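Local coordinates for uncharacterized protein VP1736 (Vibrio parahaemolyticus, PDB 3LXQ), which is of unknown function but contains a sulfatase-family region of the alkaline phosphatase clan, with a mixed beta-sheet packed against helices, at residues 85-90 / 295-300; 80-85 / 355-360; 117-122 / 326-331. All blocks are in the same frame, centred on the assembly; numbering follows the deposited sequence.

Contact 1: residues 85-90 / 295-300; sequences RKNLVI and WDDTIF
The hydroxyl OG1 of Thr298 is gripped by two hydrogen bonds, one from the side-chain amide of Asn87 and one to the carbonyl O of Tyr294, just before the segment. Asn87 ND2 reaches Thr298 OG1 at 3.2 Å, with the hydroxyl lying in the amide plane and an N-H...O angle of 163°. The other end of that amide is held too, since Asn87 OD1 accepts the backbone N-H of Phe241, so the group is fixed in rotation between the strands on either side. Asn87 CG stands anti to the carbonyl carbon (chi1 -57°), so that its amide crosses Thr298 obliquely.

The backbones of two parallel strands, 87-93 and 298-304, pair next to it in the mixed sheet, consistent with the alpha/beta core of the alkaline phosphatase clan. Asn87 N donates to Asp297 O at 2.8 Å, and Asn87 O accepts Ile299 N at 3.0 Å; that second bond is almost straight (176°), yet its donor sits above the carbonyl plane. Val89 N then meets Ile299 O at 2.9 Å, nearly along the C=O axis.

Asn87, Val89, Thr298 and Phe300 share one face of the sheet. There Val89 and Phe300 project together, Val89 CG1 being 3.6 Å from Phe300 CD2, while the methyl CG2 of Thr298 sits over one face of the Phe300 ring, offset toward the rim. Phe285 of helix 271-289 also packs on Phe300.

On the face of Leu88 and Ile299, the methylene chain of Lys86 crosses Ile299 obliquely, Lys86 CD being 3.6 Å from Ile299 CG1. A bend at the last torsion turns Lys86 NZ off this apolar track, and its ion pair with Asp331 is long and weak.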
loop_
_atom_site.group_PDB
_atom_site.type_symbol
_atom_site.label_atom_id
_atom_site.label_comp_id
_atom_site.label_asym_id
_atom_site.label_seq_id
_atom_site.Cartn_x
_atom_site.Cartn_y
_atom_site.Cartn_z
ATOM N N ARG A 85 -2.702 9.512 20.730
ATOM C CA ARG A 85 -2.602 8.605 19.572
ATOM C C ARG A 85 -3.921 8.520 18.815
ATOM O O ARG A 85 -4.980 8.367 19.422
ATOM C CB ARG A 85 -2.168 7.191 19.983
ATOM C CG ARG A 85 -1.484 7.070 21.329
ATOM C CD ARG A 85 -0.626 5.822 21.433
ATOM N NE ARG A 85 0.735 6.068 20.945
ATOM C CZ ARG A 85 1.843 5.565 21.495
ATOM N NH1 ARG A 85 1.771 4.785 22.571
ATOM N NH2 ARG A 85 3.033 5.858 20.982
ATOM N N LYS A 86 -3.860 8.634 17.493
ATOM C CA LYS A 86 -5.072 8.539 16.688
ATOM C C LYS A 86 -5.360 7.090 16.250
ATOM O O LYS A 86 -4.450 6.256 16.172
ATOM C CB LYS A 86 -4.981 9.449 15.460
ATOM C CG LYS A 86 -5.083 10.933 15.749
ATOM C CD LYS A 86 -4.706 11.717 14.494
ATOM C CE LYS A 86 -4.638 13.218 14.741
ATOM N NZ LYS A 86 -5.993 13.787 14.946
ATOM N N ASN A 87 -6.631 6.805 15.970
ATOM C CA ASN A 87 -7.017 5.562 15.316
ATOM C C ASN A 87 -6.475 5.565 13.887
ATOM O O ASN A 87 -6.271 6.630 13.290
ATOM C CB ASN A 87 -8.543 5.419 15.280
ATOM C CG ASN A 87 -9.189 5.481 16.654
ATOM O OD1 ASN A 87 -8.765 4.810 17.599
ATOM N ND2 ASN A 87 -10.249 6.269 16.758
ATOM N N LEU A 88 -6.252 4.379 13.331
ATOM C CA LEU A 88 -5.782 4.270 11.950
ATOM C C LEU A 88 -6.621 3.325 11.082
ATOM O O LEU A 88 -6.702 2.128 11.340
ATOM C CB LEU A 88 -4.307 3.856 11.912
ATOM C CG LEU A 88 -3.699 3.574 10.543
ATOM C CD1 LEU A 88 -3.654 4.819 9.653
ATOM C CD2 LEU A 88 -2.315 2.985 10.721
ATOM N N VAL A 89 -7.226 3.891 10.039
ATOM C CA VAL A 89 -8.091 3.136 9.142
ATOM C C VAL A 89 -7.458 3.144 7.755
ATOM O O VAL A 89 -7.250 4.212 7.159
ATOM C CB VAL A 89 -9.536 3.706 9.126
ATOM C CG1 VAL A 89 -10.343 3.145 7.977
ATOM C CG2 VAL A 89 -10.239 3.420 10.456
ATOM N N ILE A 90 -7.117 1.948 7.275
ATOM C CA ILE A 90 -6.615 1.770 5.922
ATOM C C ILE A 90 -7.723 1.188 5.030
ATOM O O ILE A 90 -8.221 0.099 5.283
ATOM C CB ILE A 90 -5.367 0.839 5.895
ATOM C CG1 ILE A 90 -4.204 1.472 6.675
ATOM C CG2 ILE A 90 -4.950 0.528 4.440
ATOM C CD1 ILE A 90 -2.994 0.522 6.890
ATOM N N TRP A 295 -14.657 10.241 13.931
ATOM C CA TRP A 295 -14.048 11.152 12.947
ATOM C C TRP A 295 -12.943 12.051 13.496
ATOM O O TRP A 295 -11.888 12.203 12.860
ATOM C CB TRP A 295 -15.103 12.019 12.254
ATOM C CG TRP A 295 -14.503 12.886 11.177
ATOM C CD1 TRP A 295 -14.241 14.225 11.250
ATOM C CD2 TRP A 295 -14.051 12.460 9.884
ATOM N NE1 TRP A 295 -13.677 14.664 10.077
ATOM C CE2 TRP A 295 -13.548 13.602 9.221
ATOM C CE3 TRP A 295 -14.042 11.225 9.213
ATOM C CZ2 TRP A 295 -13.034 13.550 7.918
ATOM C CZ3 TRP A 295 -13.530 11.171 7.919
ATOM C CH2 TRP A 295 -13.029 12.326 7.286
ATOM N N ASP A 296 -13.196 12.641 14.661
ATOM C CA ASP A 296 -12.226 13.502 15.344
ATOM C C ASP A 296 -10.902 12.792 15.585
ATOM O O ASP A 296 -9.834 13.405 15.538
ATOM C CB ASP A 296 -12.787 13.953 16.701
ATOM C CG ASP A 296 -13.729 15.135 16.588
ATOM O OD1 ASP A 296 -14.009 15.588 15.455
ATOM O OD2 ASP A 296 -14.189 15.618 17.649
ATOM N N ASP A 297 -10.986 11.486 15.819
ATOM C CA ASP A 297 -9.905 10.742 16.439
ATOM C C ASP A 297 -9.153 9.816 15.468
ATOM O O ASP A 297 -8.358 8.979 15.908
ATOM C CB ASP A 297 -10.494 9.938 17.604
ATOM C CG ASP A 297 -9.447 9.479 18.608
ATOM O OD1 ASP A 297 -9.823 8.689 19.505
ATOM O OD2 ASP A 297 -8.272 9.902 18.521
ATOM N N THR A 298 -9.373 9.982 14.160
ATOM C CA THR A 298 -8.922 8.976 13.191
ATOM C C THR A 298 -8.259 9.521 11.934
ATOM O O THR A 298 -8.672 10.560 11.398
ATOM C CB THR A 298 -10.101 8.071 12.765
ATOM O OG1 THR A 298 -10.778 7.592 13.932
ATOM C CG2 THR A 298 -9.605 6.875 11.929
ATOM N N ILE A 299 -7.232 8.796 11.472
ATOM C CA ILE A 299 -6.600 9.028 10.186
ATOM C C ILE A 299 -7.027 7.917 9.231
ATOM O O ILE A 299 -6.963 6.730 9.572
ATOM C CB ILE A 299 -5.042 9.041 10.291
ATOM C CG1 ILE A 299 -4.547 10.186 11.186
ATOM C CG2 ILE A 299 -4.385 9.079 8.895
ATOM C CD1 ILE A 299 -4.817 11.591 10.665
ATOM N N PHE A 300 -7.462 8.323 8.036
ATOM C CA PHE A 300 -7.907 7.411 6.999
ATOM C C PHE A 300 -6.952 7.495 5.822
ATOM O O PHE A 300 -6.460 8.577 5.491
ATOM C CB PHE A 300 -9.321 7.778 6.531
ATOM C CG PHE A 300 -10.360 7.739 7.624
ATOM C CD1 PHE A 300 -10.564 8.842 8.454
ATOM C CD2 PHE A 300 -11.147 6.610 7.813
ATOM C CE1 PHE A 300 -11.528 8.816 9.464
ATOM C CE2 PHE A 300 -12.123 6.567 8.835
ATOM C CZ PHE A 300 -12.308 7.671 9.654
#

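Contact 2: residues 80-85 / 355-360; sequences TYQGKR and GVDAKT
Arg85 leaves its backbone with chi1 at -20°, close to eclipsed; CB, CG and CD only lead outward, and a bend at chi3 (88°) turns the guanidinium across Val356. Contact begins at NE, which lies between Gly355 O (3.6 Å) and Val356 CG2 (3.7 Å) without a hydrogen bond. CZ follows, 4.0 Å from Gly355 O, and NH2 at the tip gives that oxygen, near the guanidinium plane, a weak hydrogen bond of 3.4 Å, the one polar link across the contact.

Gly355 closes helix 346-353 with a Schellman motif, its phi positive at 86°. Without a side chain it lets the Tyr81 loop come close: Tyr81 O meets Gly355 CA in a C-H...O contact of 3.2 Å, and Gly355 N lies at the edge of the Tyr81 ring. Gln82 NE2 and Asp357 OD2 stay 3.8 Å apart, and each is bonded instead to the backbone of Ala79.

Between the two segments one weak bond thus joins close packing around Gly355. The helix C-terminus would probably favour the guanidinium's charge, but Tyr81 O, with only its C-H...O contact, and Asp357 N are, like Arg85 NE, buried without a partner in the model.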
loop_
_atom_site.group_PDB
_atom_site.type_symbol
_atom_site.label_atom_id
_atom_site.label_comp_id
_atom_site.label_asym_id
_atom_site.label_seq_id
_atom_site.Cartn_x
_atom_site.Cartn_y
_atom_site.Cartn_z
ATOM N N THR A 80 5.757 12.603 13.915
ATOM C CA THR A 80 5.513 14.027 13.718
ATOM C C THR A 80 4.393 14.489 14.634
ATOM O O THR A 80 4.576 15.416 15.420
ATOM C CB THR A 80 5.191 14.328 12.251
ATOM O OG1 THR A 80 6.362 14.076 11.467
ATOM C CG2 THR A 80 4.761 15.766 12.052
ATOM N N TYR A 81 3.247 13.826 14.561
ATOM C CA TYR A 81 2.142 14.147 15.457
ATOM C C TYR A 81 2.475 13.692 16.876
ATOM O O TYR A 81 2.985 12.590 17.076
ATOM C CB TYR A 81 0.837 13.514 14.962
ATOM C CG TYR A 81 -0.355 13.844 15.832
ATOM C CD1 TYR A 81 -0.871 15.147 15.875
ATOM C CD2 TYR A 81 -0.958 12.863 16.627
ATOM C CE1 TYR A 81 -1.958 15.460 16.676
ATOM C CE2 TYR A 81 -2.044 13.168 17.431
ATOM C CZ TYR A 81 -2.540 14.471 17.451
ATOM O OH TYR A 81 -3.619 14.787 18.248
ATOM N N GLN A 82 2.200 14.548 17.855
ATOM C CA GLN A 82 2.586 14.273 19.241
ATOM C C GLN A 82 1.435 14.353 20.262
ATOM O O GLN A 82 1.667 14.225 21.462
ATOM C CB GLN A 82 3.770 15.166 19.674
ATOM C CG GLN A 82 5.132 14.749 19.064
ATOM C CD GLN A 82 5.662 13.432 19.632
ATOM O OE1 GLN A 82 5.656 13.221 20.848
ATOM N NE2 GLN A 82 6.130 12.549 18.755
ATOM N N GLY A 83 0.204 14.538 19.780
ATOM C CA GLY A 83 -0.983 14.516 20.648
ATOM C C GLY A 83 -1.426 13.086 20.927
ATOM O O GLY A 83 -0.732 12.137 20.557
ATOM N N LYS A 84 -2.582 12.927 21.576
ATOM C CA LYS A 84 -3.116 11.604 21.903
ATOM C C LYS A 84 -3.174 10.758 20.636
ATOM O O LYS A 84 -3.630 11.236 19.596
ATOM C CB LYS A 84 -4.509 11.716 22.528
ATOM N N ARG A 85 -2.702 9.512 20.730
ATOM C CA ARG A 85 -2.602 8.605 19.572
ATOM C C ARG A 85 -3.921 8.520 18.815
ATOM O O ARG A 85 -4.980 8.367 19.422
ATOM C CB ARG A 85 -2.168 7.191 19.983
ATOM C CG ARG A 85 -1.484 7.070 21.329
ATOM C CD ARG A 85 -0.626 5.822 21.433
ATOM N NE ARG A 85 0.735 6.068 20.945
ATOM C CZ ARG A 85 1.843 5.565 21.495
ATOM N NH1 ARG A 85 1.771 4.785 22.571
ATOM N NH2 ARG A 85 3.033 5.858 20.982
ATOM N N GLY A 355 0.727 9.518 15.834
ATOM C CA GLY A 355 1.444 9.755 17.084
ATOM C C GLY A 355 2.169 8.557 17.671
ATOM O O GLY A 355 2.394 8.503 18.873
ATOM N N VAL A 356 2.539 7.593 16.831
ATOM C CA VAL A 356 3.270 6.416 17.321
ATOM C C VAL A 356 4.732 6.442 16.900
ATOM O O VAL A 356 5.036 6.382 15.697
ATOM C CB VAL A 356 2.604 5.078 16.880
ATOM C CG1 VAL A 356 3.448 3.877 17.317
ATOM C CG2 VAL A 356 1.208 4.964 17.473
ATOM N N ASP A 357 5.629 6.526 17.886
ATOM C CA ASP A 357 7.079 6.436 17.636
ATOM C C ASP A 357 7.404 5.038 17.107
ATOM O O ASP A 357 6.903 4.044 17.636
ATOM C CB ASP A 357 7.888 6.690 18.916
ATOM C CG ASP A 357 7.902 8.157 19.343
ATOM O OD1 ASP A 357 8.389 8.429 20.463
ATOM O OD2 ASP A 357 7.437 9.036 18.583
ATOM N N ALA A 358 8.260 4.980 16.089
ATOM C CA ALA A 358 8.495 3.765 15.326
ATOM C C ALA A 358 9.949 3.321 15.298
ATOM O O ALA A 358 10.751 3.843 14.517
ATOM C CB ALA A 358 7.966 3.944 13.886
ATOM N N LYS A 359 10.278 2.346 16.138
ATOM C CA LYS A 359 11.563 1.660 16.076
ATOM C C LYS A 359 11.338 0.376 15.281
ATOM O O LYS A 359 10.896 -0.628 15.831
ATOM C CB LYS A 359 12.094 1.339 17.489
ATOM C CG LYS A 359 13.432 0.591 17.487
ATOM C CD LYS A 359 14.056 0.508 18.870
ATOM C CE LYS A 359 15.525 0.098 18.801
ATOM N NZ LYS A 359 16.118 0.091 20.181
ATOM N N THR A 360 11.606 0.420 13.975
ATOM C CA THR A 360 11.269 -0.691 13.102
ATOM C C THR A 360 12.360 -0.885 12.056
ATOM O O THR A 360 13.200 0.004 11.867
ATOM C CB THR A 360 9.908 -0.469 12.384
ATOM O OG1 THR A 360 10.102 0.280 11.180
ATOM C CG2 THR A 360 8.898 0.243 13.292
#

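Contact 3: residues 117-122 / 326-331; sequences MQEGWQ and LIIGKD
The side chains of Trp121 and Ile327 project together from the sheet, a cross-strand pair on neighbouring antiparallel strands. Trp121 CG is anti to its backbone N (chi1 -172°), and with chi2 near zero (3°) the six-membered part of the indole is turned along Ile327; CE3 of Trp121 lies 4.0 Å from Ile327 CD1, approached obliquely. Leu353 of helix 346-353 packs on both residues, so the pair lies between the sheet and that helix, while Phe123 stacks on the indole.

The two residues are also the hydrogen-bonded pair of the strands. Trp121 N donates to Ile327 O at 2.9 Å, nearly along the C=O axis, and Ile327 N returns a straighter bond (168°) to Trp121 O, also 2.9 Å and in the carbonyl plane. These bonds join strand 121-127 to strand 322-328.

Leu326 turns to the opposite face, where it and selenomethionine Met117, at the end of helix 111-118, run antiparallel to one another. Gly120, in the turn between helix and strand, has no side chain and so lets Ile327 O and Leu326 close up on it; its carbonyl carbon lies 3.9 Å from Leu326 CD2. Just before Gly120, Glu119 CB meets Ile328 CD1 at 4.0 Å.

The polar tips look outside the pairing for their partners: Glu119 OE2 forms a salt bridge with Lys290, and Trp121 NE1 bonds Asp337 OD2. Side-chain contact between the segments is therefore apolar, directionality comes from the paired backbone, and the bond to Asp337 is consistent with a fixed indole rotation.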
loop_
_atom_site.group_PDB
_atom_site.type_symbol
_atom_site.label_atom_id
_atom_site.label_comp_id
_atom_site.label_asym_id
_atom_site.label_seq_id
_atom_site.Cartn_x
_atom_site.Cartn_y
_atom_site.Cartn_z
HETATM N N MSE A 117 -10.377 14.014 -2.619
HETATM C CA MSE A 117 -8.972 14.306 -2.915
HETATM C C MSE A 117 -8.625 15.751 -2.609
HETATM O O MSE A 117 -7.550 16.032 -2.088
HETATM C CB MSE A 117 -8.660 14.021 -4.384
HETATM C CG MSE A 117 -8.685 12.555 -4.768
HETATM SE SE MSE A 117 -6.921 11.742 -4.782
HETATM C CE MSE A 117 -6.504 11.775 -2.922
ATOM N N GLN A 118 -9.539 16.657 -2.951
ATOM C CA GLN A 118 -9.367 18.075 -2.684
ATOM C C GLN A 118 -9.377 18.327 -1.179
ATOM O O GLN A 118 -8.788 19.297 -0.700
ATOM C CB GLN A 118 -10.473 18.908 -3.355
ATOM C CG GLN A 118 -10.777 18.584 -4.832
ATOM C CD GLN A 118 -9.533 18.416 -5.707
ATOM O OE1 GLN A 118 -8.521 19.104 -5.529
ATOM N NE2 GLN A 118 -9.612 17.493 -6.668
ATOM N N GLU A 119 -10.035 17.440 -0.439
ATOM C CA GLU A 119 -10.214 17.616 0.997
ATOM C C GLU A 119 -9.038 17.120 1.838
ATOM O O GLU A 119 -9.065 17.247 3.060
ATOM C CB GLU A 119 -11.530 16.968 1.455
ATOM C CG GLU A 119 -12.774 17.687 0.930
ATOM C CD GLU A 119 -14.054 16.885 1.085
ATOM O OE1 GLU A 119 -14.898 16.938 0.166
ATOM O OE2 GLU A 119 -14.220 16.209 2.122
ATOM N N GLY A 120 -7.999 16.574 1.199
ATOM C CA GLY A 120 -6.867 16.048 1.964
ATOM C C GLY A 120 -5.489 15.991 1.325
ATOM O O GLY A 120 -5.181 16.714 0.367
ATOM N N TRP A 121 -4.660 15.114 1.878
ATOM C CA TRP A 121 -3.293 14.889 1.413
ATOM C C TRP A 121 -3.295 13.861 0.264
ATOM O O TRP A 121 -3.388 12.651 0.483
ATOM C CB TRP A 121 -2.437 14.453 2.602
ATOM C CG TRP A 121 -0.940 14.340 2.363
ATOM C CD1 TRP A 121 -0.247 14.631 1.217
ATOM C CD2 TRP A 121 0.041 13.941 3.328
ATOM N NE1 TRP A 121 1.096 14.416 1.407
ATOM C CE2 TRP A 121 1.300 13.998 2.694
ATOM C CE3 TRP A 121 -0.026 13.531 4.663
ATOM C CZ2 TRP A 121 2.477 13.645 3.342
ATOM C CZ3 TRP A 121 1.152 13.196 5.314
ATOM C CH2 TRP A 121 2.386 13.250 4.650
ATOM N N GLN A 122 -3.219 14.381 -0.954
ATOM C CA GLN A 122 -3.356 13.610 -2.188
ATOM C C GLN A 122 -1.965 13.370 -2.728
ATOM O O GLN A 122 -1.155 14.303 -2.783
ATOM C CB GLN A 122 -4.201 14.411 -3.188
ATOM C CG GLN A 122 -3.989 14.096 -4.665
ATOM C CD GLN A 122 -4.692 15.089 -5.589
ATOM O OE1 GLN A 122 -5.389 16.000 -5.131
ATOM N NE2 GLN A 122 -4.515 14.915 -6.898
ATOM N N LEU A 326 -4.616 8.720 -0.734
ATOM C CA LEU A 326 -5.204 9.873 -0.073
ATOM C C LEU A 326 -5.166 9.669 1.420
ATOM O O LEU A 326 -5.633 8.654 1.922
ATOM C CB LEU A 326 -6.660 10.044 -0.533
ATOM C CG LEU A 326 -7.576 11.241 -0.206
ATOM C CD1 LEU A 326 -8.670 10.818 0.745
ATOM C CD2 LEU A 326 -6.863 12.490 0.311
ATOM N N ILE A 327 -4.602 10.632 2.137
ATOM C CA ILE A 327 -4.680 10.607 3.580
ATOM C C ILE A 327 -5.628 11.731 3.972
ATOM O O ILE A 327 -5.469 12.879 3.556
ATOM C CB ILE A 327 -3.301 10.744 4.259
ATOM C CG1 ILE A 327 -2.389 9.563 3.877
ATOM C CG2 ILE A 327 -3.462 10.850 5.779
ATOM C CD1 ILE A 327 -0.958 9.678 4.415
ATOM N N ILE A 328 -6.633 11.374 4.753
ATOM C CA ILE A 328 -7.704 12.290 5.082
ATOM C C ILE A 328 -8.085 12.092 6.545
ATOM O O ILE A 328 -7.971 10.992 7.099
ATOM C CB ILE A 328 -8.913 12.116 4.112
ATOM C CG1 ILE A 328 -9.968 13.208 4.327
ATOM C CG2 ILE A 328 -9.495 10.698 4.193
ATOM C CD1 ILE A 328 -10.966 13.340 3.164
ATOM N N GLY A 329 -8.493 13.185 7.175
ATOM C CA GLY A 329 -8.858 13.159 8.571
ATOM C C GLY A 329 -8.858 14.575 9.071
ATOM O O GLY A 329 -8.280 15.460 8.435
ATOM N N LYS A 330 -9.526 14.779 10.202
ATOM C CA LYS A 330 -9.491 16.050 10.925
ATOM C C LYS A 330 -8.037 16.437 11.214
ATOM O O LYS A 330 -7.223 15.590 11.601
ATOM C CB LYS A 330 -10.284 15.932 12.228
ATOM N N ASP A 331 -7.717 17.707 10.997
ATOM C CA ASP A 331 -6.360 18.236 11.195
ATOM C C ASP A 331 -5.376 17.820 10.094
ATOM O O ASP A 331 -4.218 18.221 10.115
ATOM C CB ASP A 331 -5.795 17.888 12.587
ATOM C CG ASP A 331 -6.674 18.389 13.736
ATOM O OD1 ASP A 331 -7.234 19.510 13.672
ATOM O OD2 ASP A 331 -6.789 17.641 14.728
#

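In the fold
Contacts 1 and 3 are buried and belong to one mixed sheet, whereas contact 2 lies at the surface, on the loop leading into strand 87-93. The two buried sites meet directly: strands 298-304 and 322-328 are neighbours, with a probable hydrogen bond between Phe300 N and Ile328 O at 2.9 Å. Contact 1 pairs its strands in parallel and adds a side-chain amide-to-hydroxyl bond; contact 3 pairs them antiparallel, with purely apolar side-chain packing. Contact 2 shares Arg85 with contact 1 and touches it where Lys86 packs on Tyr81, but has no strand pairing of its own, relying on a glycine-closed helix end and a weak hydrogen bond from a charged guanidinium to a backbone carbonyl.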